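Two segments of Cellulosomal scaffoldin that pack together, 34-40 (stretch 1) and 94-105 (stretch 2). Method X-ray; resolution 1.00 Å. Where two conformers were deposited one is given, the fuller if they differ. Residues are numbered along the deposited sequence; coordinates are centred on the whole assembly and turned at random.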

# COMPACT_ATOMS: atom_id res chain seq x y z
N ASN A 34 7.70 3.17 21.39
CA ASN A 34 9.02 2.92 20.84
C ASN A 34 9.03 3.17 19.35
O ASN A 34 8.06 2.92 18.65
CB ASN A 34 9.48 1.49 21.13
CG ASN A 34 9.69 1.24 22.61
OD1 ASN A 34 10.73 1.58 23.16
ND2 ASN A 34 8.69 0.66 23.27
N ALA A 35 10.14 3.70 18.85
CA ALA A 35 10.24 3.99 17.42
C ALA A 35 10.16 2.71 16.58
O ALA A 35 10.52 1.62 17.02
CB ALA A 35 11.54 4.72 17.12
N ILE A 36 9.65 2.89 15.37
CA ILE A 36 9.54 1.81 14.42
C ILE A 36 10.53 2.04 13.29
O ILE A 36 10.57 3.13 12.69
CB ILE A 36 8.10 1.74 13.86
CG1 ILE A 36 7.17 1.18 14.94
CG2 ILE A 36 8.05 0.90 12.60
CD1 ILE A 36 5.70 1.29 14.62
N ASN A 37 11.30 1.01 12.96
CA ASN A 37 12.25 1.09 11.85
C ASN A 37 11.54 0.86 10.52
O ASN A 37 11.13 -0.27 10.21
CB ASN A 37 13.37 0.06 12.03
CG ASN A 37 14.49 0.24 11.01
OD1 ASN A 37 14.32 0.95 10.02
ND2 ASN A 37 15.61 -0.42 11.23
N LEU A 38 11.39 1.91 9.72
CA LEU A 38 10.61 1.80 8.50
C LEU A 38 11.23 0.86 7.48
O LEU A 38 10.51 0.31 6.65
CB LEU A 38 10.39 3.18 7.88
CG LEU A 38 9.40 4.05 8.67
CD1 LEU A 38 9.46 5.48 8.17
CD2 LEU A 38 7.99 3.55 8.56
N ALA A 39 12.54 0.65 7.54
CA ALA A 39 13.18 -0.24 6.58
C ALA A 39 12.62 -1.65 6.64
O ALA A 39 12.71 -2.39 5.66
CB ALA A 39 14.69 -0.27 6.78
N ASP A 40 12.04 -2.03 7.77
CA ASP A 40 11.46 -3.35 7.91
C ASP A 40 9.97 -3.41 7.60
O ASP A 40 9.38 -4.48 7.67
CB ASP A 40 11.70 -3.87 9.31
CG ASP A 40 13.15 -4.10 9.57
OD1 ASP A 40 13.80 -4.74 8.71
OD2 ASP A 40 13.65 -3.60 10.58
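Stretch 2 (94-105) AAGTLAANTSIE

Stretch 2 lies on stretch 1 as a short antiparallel β pairing, two residues long on each side, extended at one end by a leucine that packs into an apolar pocket. The register follows from the CA separations: Ala35 CA to Ala99 CA is 4.7 Å, Ile36 CA to Leu98 CA 5.1 Å and Asn37 CA to Thr97 CA 4.7 Å, so the numbering falls in one stretch as it rises in the other. Ile36 and Leu98 form the hydrogen-bonded pair. Ile36 N donates to Leu98 O at 3.0 Å and Leu98 N to Ile36 O at 2.8 Å, both with N-H...O angles of 169°, close to linear. Asn37 and Thr97 form the neighbouring non-hydrogen-bonded pair. Beyond it, Leu38 N reaches Gly96 O at 3.2 Å and 151°, a more bent bond made where stretch 1 turns into a 3-10 segment. Two CA-H...O contacts supplement these bonds, Ala35 CA to Leu98 O at 3.5 Å and Thr97 CA to Ile36 O at 3.3 Å.

In stretch 2, the chain leaves a 3-10 segment at Ala95, passes Gly96 with phi 75° and psi -151°, and becomes extended at Thr97 and Leu98. Ile36 and Leu98 share one face of the sheet, with CB atoms 4.4 Å apart; Asn37 and Thr97 share the other. Leu38, buried and with 103 Å² covered by stretch 2, points toward it. Leu38 CB lies 4.3 Å from Ala95 CB, Leu38 CD2 4.2 Å from Leu98 CB and Leu38 CD1 3.9 Å from Ile104 CD1. Ile104 comes back to this site after the type II turn from Ala99 to Thr102, in which Thr102 OG1 donates to Ala99 O at 2.8 Å. The two stretches bury 458 Å² in total.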

# COMPACT_ATOMS: atom_id res chain seq x y z
N ALA A 94 17.25 4.90 4.42
CA ALA A 94 17.26 6.35 4.50
C ALA A 94 15.90 6.93 4.90
O ALA A 94 15.81 8.08 5.33
CB ALA A 94 17.75 6.97 3.20
N ALA A 95 14.83 6.13 4.80
CA ALA A 95 13.53 6.57 5.29
C ALA A 95 13.54 6.80 6.80
O ALA A 95 12.69 7.51 7.32
CB ALA A 95 12.46 5.57 4.93
N GLY A 96 14.48 6.18 7.52
CA GLY A 96 14.61 6.40 8.95
C GLY A 96 13.55 5.71 9.78
O GLY A 96 13.02 4.66 9.41
N THR A 97 13.25 6.32 10.92
CA THR A 97 12.33 5.76 11.89
C THR A 97 11.06 6.58 12.00
O THR A 97 11.04 7.78 11.71
CB THR A 97 12.96 5.72 13.28
OG1 THR A 97 13.29 7.06 13.70
CG2 THR A 97 14.20 4.87 13.26
N LEU A 98 10.01 5.90 12.44
CA LEU A 98 8.74 6.54 12.71
C LEU A 98 8.60 6.66 14.22
O LEU A 98 8.52 5.65 14.93
CB LEU A 98 7.59 5.72 12.12
CG LEU A 98 6.19 6.31 12.27
CD1 LEU A 98 6.05 7.64 11.55
CD2 LEU A 98 5.16 5.32 11.76
N ALA A 99 8.63 7.90 14.70
CA ALA A 99 8.64 8.18 16.12
C ALA A 99 7.33 7.82 16.78
O ALA A 99 6.29 7.77 16.14
CB ALA A 99 8.93 9.65 16.37
N ALA A 100 7.40 7.56 18.08
CA ALA A 100 6.22 7.29 18.87
C ALA A 100 5.15 8.35 18.64
O ALA A 100 5.45 9.55 18.60
CB ALA A 100 6.61 7.24 20.35
N ASN A 101 3.91 7.91 18.51
CA ASN A 101 2.79 8.82 18.43
C ASN A 101 3.00 9.83 17.31
O ASN A 101 2.79 11.04 17.49
CB ASN A 101 2.63 9.52 19.77
CG ASN A 101 2.61 8.54 20.91
OD1 ASN A 101 1.80 7.61 20.92
ND2 ASN A 101 3.53 8.71 21.85
N THR A 102 3.47 9.34 16.16
CA THR A 102 3.56 10.16 14.95
C THR A 102 3.09 9.38 13.76
O THR A 102 3.05 8.15 13.78
CB THR A 102 4.97 10.71 14.67
OG1 THR A 102 5.86 9.70 14.19
CG2 THR A 102 5.55 11.28 15.92
N SER A 103 2.75 10.09 12.70
CA SER A 103 2.27 9.45 11.50
C SER A 103 2.92 10.03 10.26
O SER A 103 3.36 11.18 10.25
CB SER A 103 0.76 9.62 11.38
OG SER A 103 0.44 10.97 11.15
N ILE A 104 2.95 9.21 9.22
CA ILE A 104 3.41 9.63 7.91
C ILE A 104 2.43 9.16 6.86
O ILE A 104 1.80 8.11 6.97
CB ILE A 104 4.80 9.09 7.57
CG1 ILE A 104 4.84 7.57 7.65
CG2 ILE A 104 5.87 9.74 8.46
CD1 ILE A 104 6.08 6.94 7.01
N GLU A 105 2.33 9.94 5.79
CA GLU A 105 1.58 9.55 4.60
C GLU A 105 2.53 8.95 3.56
O GLU A 105 3.70 9.33 3.47
CB GLU A 105 0.86 10.76 3.99
CG GLU A 105 -0.23 11.35 4.90
CD GLU A 105 -1.08 12.46 4.29
OE1 GLU A 105 -1.58 12.31 3.17
OE2 GLU A 105 -1.30 13.49 4.98